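Local coordinates for protein-tyrosine-phosphatase PTP1 (Arabidopsis thaliana, PDB 6KRW) that dephosphorylates phosphotyrosine in proteins, acts on the MAP kinase MPK6, probably inhibiting it, and together with MKP1 represses salicylic acid and camalexin biosynthesis, at residues I131-R137 against L197-E203; K146-Y150 against V235-A239. One frame throughout, in Å; residues are numbered along the deposited sequence.

Contact 1: I131-R137 against L197-E203; sequences IIVMLTR and LHIQYPE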
# COMPACT_ATOMS: atom_id res chain seq x y z
N ILE A 131 4.75 -8.28 -4.97
CA ILE A 131 4.04 -7.15 -5.64
C ILE A 131 4.56 -5.86 -5.05
O ILE A 131 4.64 -5.76 -3.82
CB ILE A 131 2.51 -7.24 -5.44
CG1 ILE A 131 1.94 -8.56 -5.97
CG2 ILE A 131 1.80 -6.02 -6.02
CD1 ILE A 131 2.01 -8.75 -7.43
N ILE A 132 4.74 -4.85 -5.88
CA ILE A 132 4.86 -3.44 -5.51
C ILE A 132 3.76 -2.65 -6.19
O ILE A 132 3.65 -2.69 -7.41
CB ILE A 132 6.23 -2.87 -5.86
CG1 ILE A 132 7.36 -3.63 -5.17
CG2 ILE A 132 6.28 -1.40 -5.57
CD1 ILE A 132 8.74 -3.35 -5.76
N VAL A 133 2.97 -1.95 -5.41
CA VAL A 133 1.93 -1.00 -5.84
C VAL A 133 2.47 0.39 -5.63
O VAL A 133 2.69 0.81 -4.46
CB VAL A 133 0.58 -1.22 -5.18
CG1 VAL A 133 -0.44 -0.22 -5.64
CG2 VAL A 133 0.10 -2.65 -5.35
N MET A 134 2.66 1.11 -6.73
CA MET A 134 3.20 2.48 -6.70
C MET A 134 2.11 3.45 -7.12
O MET A 134 1.65 3.36 -8.29
CB MET A 134 4.37 2.56 -7.67
CG MET A 134 4.98 3.92 -7.73
SD MET A 134 6.45 3.90 -8.72
CE MET A 134 6.92 5.60 -8.53
N LEU A 135 1.72 4.40 -6.28
CA LEU A 135 0.53 5.27 -6.49
C LEU A 135 0.96 6.72 -6.65
O LEU A 135 0.20 7.61 -6.33
CB LEU A 135 -0.41 5.11 -5.29
CG LEU A 135 -0.88 3.68 -5.06
CD1 LEU A 135 -1.59 3.59 -3.69
CD2 LEU A 135 -1.77 3.19 -6.18
N THR A 136 2.14 6.96 -7.22
CA THR A 136 2.62 8.34 -7.40
C THR A 136 3.43 8.41 -8.70
O THR A 136 3.93 7.39 -9.10
CB THR A 136 3.51 8.78 -6.23
OG1 THR A 136 3.93 10.14 -6.30
CG2 THR A 136 4.72 7.90 -6.05
N ARG A 137 3.54 9.63 -9.18
CA ARG A 137 4.59 10.01 -10.14
C ARG A 137 5.89 10.24 -9.39
O ARG A 137 5.85 10.50 -8.17
CB ARG A 137 4.20 11.29 -10.90
CG ARG A 137 2.92 11.16 -11.72
CD ARG A 137 2.66 12.48 -12.44
NE ARG A 137 1.46 12.42 -13.24
CZ ARG A 137 1.10 13.40 -14.10
NH1 ARG A 137 1.77 14.54 -14.11
NH2 ARG A 137 0.04 13.26 -14.88
N LEU A 197 6.20 -8.28 -9.48
CA LEU A 197 5.32 -7.45 -10.36
C LEU A 197 5.17 -6.06 -9.75
O LEU A 197 4.69 -5.93 -8.59
CB LEU A 197 3.95 -8.10 -10.56
CG LEU A 197 3.02 -7.33 -11.50
CD1 LEU A 197 3.58 -7.26 -12.92
CD2 LEU A 197 1.63 -7.95 -11.49
N HIS A 198 5.61 -5.07 -10.49
CA HIS A 198 5.52 -3.63 -10.15
C HIS A 198 4.35 -3.02 -10.90
O HIS A 198 4.32 -3.10 -12.15
CB HIS A 198 6.85 -2.96 -10.42
CG HIS A 198 6.98 -1.54 -9.99
ND1 HIS A 198 6.55 -0.47 -10.75
CD2 HIS A 198 7.54 -1.02 -8.87
CE1 HIS A 198 6.86 0.66 -10.15
NE2 HIS A 198 7.44 0.34 -8.95
N ILE A 199 3.44 -2.42 -10.17
CA ILE A 199 2.23 -1.77 -10.73
C ILE A 199 2.30 -0.30 -10.39
O ILE A 199 2.24 0.04 -9.21
CB ILE A 199 0.94 -2.44 -10.23
CG1 ILE A 199 0.94 -3.95 -10.44
CG2 ILE A 199 -0.28 -1.79 -10.85
CD1 ILE A 199 -0.25 -4.66 -9.81
N GLN A 200 2.39 0.55 -11.40
CA GLN A 200 2.43 2.01 -11.20
C GLN A 200 1.16 2.67 -11.73
O GLN A 200 0.80 2.40 -12.90
CB GLN A 200 3.66 2.64 -11.83
CG GLN A 200 3.69 4.14 -11.57
CD GLN A 200 4.83 4.89 -12.22
OE1 GLN A 200 5.51 4.38 -13.11
NE2 GLN A 200 4.99 6.13 -11.80
N TYR A 201 0.57 3.56 -10.94
CA TYR A 201 -0.63 4.37 -11.27
C TYR A 201 -0.28 5.87 -11.18
O TYR A 201 -0.22 6.40 -10.09
CB TYR A 201 -1.79 3.98 -10.36
CG TYR A 201 -3.06 4.73 -10.65
CD1 TYR A 201 -3.43 5.05 -11.96
CD2 TYR A 201 -3.91 5.10 -9.64
CE1 TYR A 201 -4.60 5.73 -12.23
CE2 TYR A 201 -5.09 5.78 -9.89
CZ TYR A 201 -5.45 6.08 -11.19
OH TYR A 201 -6.61 6.75 -11.39
N PRO A 202 0.02 6.67 -12.29
CA PRO A 202 0.40 8.15 -12.26
C PRO A 202 -0.75 9.17 -12.24
O PRO A 202 -0.47 10.35 -12.18
CB PRO A 202 1.21 8.25 -13.57
CG PRO A 202 0.48 7.31 -14.50
CD PRO A 202 0.08 6.13 -13.65
N GLU A 203 -1.99 8.69 -12.07
CA GLU A 203 -3.10 9.68 -12.18
C GLU A 203 -3.83 9.78 -10.85
O GLU A 203 -5.03 10.02 -10.82
CB GLU A 203 -4.02 9.32 -13.34
CG GLU A 203 -3.34 9.51 -14.69
CD GLU A 203 -2.60 10.84 -14.88
OE1 GLU A 203 -1.44 10.80 -15.33
OE2 GLU A 203 -3.18 11.92 -14.61

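Contact 2: K146-Y150 against V235-A239; sequences KCGDY and VHCSA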
# COMPACT_ATOMS: atom_id res chain seq x y z
N LYS A 146 8.77 13.32 -5.81
CA LYS A 146 7.88 12.67 -4.81
C LYS A 146 8.41 11.28 -4.52
O LYS A 146 8.03 10.69 -3.51
CB LYS A 146 6.48 12.48 -5.38
CG LYS A 146 5.72 13.73 -5.75
CD LYS A 146 5.43 14.64 -4.62
CE LYS A 146 4.61 15.81 -5.10
NZ LYS A 146 4.31 16.75 -4.00
N CYS A 147 9.21 10.73 -5.38
CA CYS A 147 9.72 9.34 -5.30
C CYS A 147 10.95 9.17 -6.19
O CYS A 147 10.96 9.72 -7.27
CB CYS A 147 8.65 8.35 -5.71
SG CYS A 147 9.17 6.63 -5.58
N GLY A 148 11.95 8.43 -5.77
CA GLY A 148 13.15 8.26 -6.59
C GLY A 148 12.97 7.15 -7.59
O GLY A 148 12.11 6.27 -7.38
N ASP A 149 13.69 7.19 -8.71
CA ASP A 149 13.61 6.12 -9.73
C ASP A 149 14.44 4.91 -9.27
O ASP A 149 15.65 4.90 -9.43
CB ASP A 149 14.08 6.62 -11.10
CG ASP A 149 14.00 5.58 -12.19
OD1 ASP A 149 13.73 4.41 -11.88
OD2 ASP A 149 14.27 5.95 -13.37
N TYR A 150 13.77 3.95 -8.64
CA TYR A 150 14.43 2.74 -8.14
C TYR A 150 14.14 1.56 -9.06
O TYR A 150 14.53 0.46 -8.70
CB TYR A 150 13.93 2.47 -6.71
CG TYR A 150 12.44 2.16 -6.58
CD1 TYR A 150 11.97 0.88 -6.72
CD2 TYR A 150 11.52 3.18 -6.40
CE1 TYR A 150 10.61 0.61 -6.69
CE2 TYR A 150 10.15 2.93 -6.38
CZ TYR A 150 9.70 1.64 -6.52
OH TYR A 150 8.37 1.32 -6.52
N VAL A 235 3.02 -1.34 -0.75
CA VAL A 235 2.21 -0.21 -1.26
C VAL A 235 2.91 1.07 -0.90
O VAL A 235 3.28 1.24 0.28
CB VAL A 235 0.75 -0.22 -0.80
CG1 VAL A 235 -0.04 0.87 -1.48
CG2 VAL A 235 0.09 -1.57 -0.96
N HIS A 236 3.16 1.93 -1.88
CA HIS A 236 3.83 3.20 -1.56
C HIS A 236 3.30 4.32 -2.45
O HIS A 236 2.86 4.05 -3.59
CB HIS A 236 5.35 3.08 -1.65
CG HIS A 236 5.93 3.16 -3.03
ND1 HIS A 236 6.26 4.37 -3.57
CD2 HIS A 236 6.35 2.20 -3.86
CE1 HIS A 236 6.80 4.16 -4.79
NE2 HIS A 236 6.85 2.82 -5.00
N CYS A 237 3.38 5.52 -1.96
CA CYS A 237 3.15 6.74 -2.76
C CYS A 237 4.36 7.62 -2.47
O CYS A 237 5.48 7.17 -2.70
CB CYS A 237 1.79 7.37 -2.45
SG CYS A 237 1.41 7.55 -0.68
N SER A 238 4.15 8.83 -2.00
CA SER A 238 5.30 9.65 -1.62
C SER A 238 5.59 9.45 -0.12
O SER A 238 6.69 9.04 0.20
CB SER A 238 5.09 11.08 -1.97
OG SER A 238 6.31 11.76 -1.83
N ALA A 239 4.64 9.76 0.77
CA ALA A 239 4.84 9.54 2.22
C ALA A 239 4.44 8.12 2.62
O ALA A 239 4.89 7.67 3.71
CB ALA A 239 4.05 10.55 3.00

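Contact 1: I131-R137 against L197-E203
Strands 131-134 and 197-200 run parallel, their axes 4.7 Å apart and 11° off alignment. Ile131 starts the pair by laying its CD1 3.7 Å from Leu197 CB, on the sheet face where Val133 and Ile199 also lie and which helix 214-223 packs against. At Ile132 the alternating backbone bonds of a parallel pair begin: Ile132 N donates to Leu197 O (2.9 Å), and Ile132 O accepts from Ile199 N (2.8 Å). Val133 carries the register on, and Met134 repeats the pattern, its N meeting Ile199 O at 2.7 Å and its O receiving Tyr201 N at 2.9 Å. On the opposite face the extended Met134 side chain brings SD to the edge of the His198 ring, 3.6 Å from CE1, in a sulfur-aromatic contact. Beyond Leu135, whose CD2 lies 4.3 Å from Tyr201 CB, side chains take over from the backbone. Gln200 NE2 bonds to Thr136 O (3.2 Å), Arg137 NE reaches Pro202 O (3.0 Å), and Arg137 NH2 forms a salt bridge with Glu203 OE1 (2.9 Å). The arrangement belongs to the central mixed sheet of the classical tyrosine phosphatase fold, at the point where strand 194-200 runs out into the WPD loop that carries Asp206.

Contact 2: K146-Y150 against V235-A239
The 235-239 segment opens the HCX5R signature motif of tyrosine phosphatases, the P-loop, and the loop 146-150 meets it through the side chains of Cys147 and Tyr150 and the backbone carbonyl of Lys146. His236, in the p rotamer, turns its ring so that both nitrogens are engaged: ND1 donates to Cys237 O at 3.0 Å, at the start of the phosphate-binding turn, while NE2 makes a hydrogen bond with Tyr150 OH at 2.6 Å. Tyr150 is also p about chi1; its hydroxyl bonds as well to His198 NE2 of strand 194-200, two strands over from 233-236. The two rings meet obliquely, planes at 63°. Cys147, with chi1 in t and its CA-to-CB bond toward 235-239, places SG 3.5 Å from His236 CE1, oblique to the ring. Cys237, the phosphocysteine nucleophile, instead directs its CA-to-CB bond away from the loop, and its SG is close to a bound citrate. The end of the Lys146 side chain leads away, carrying NZ to salt bridges with Asp206 and Asp140. Ser238, t about chi1, also bonds to Tyr65 OH, and its OG donates to Lys146 O at 2.6 Å.

In the fold
The two contacts, centred 9 Å apart, both reach the same sheet, contact 2 through strand 233-236, because strand 131-134 lies between strands 194-200 and 233-236; Val133 O probably accepts a hydrogen bond from His236 N (2.9 Å). On the face carrying Met134 and His198, Tyr150 OH of contact 2 lies 2.8 Å from His198 NE2 of contact 1, a probable hydrogen bond, and Met134 CG packs 3.5 Å from His236 CE1. Contact 1 reaches the catalytic site through Leu135, whose side chain is about 4 Å from that of Cys237, itself about 3 Å from the citrate, probably from crystallisation. Lys146, about 3 Å from Asp206 between side chains, ties contact 2 to the WPD loop.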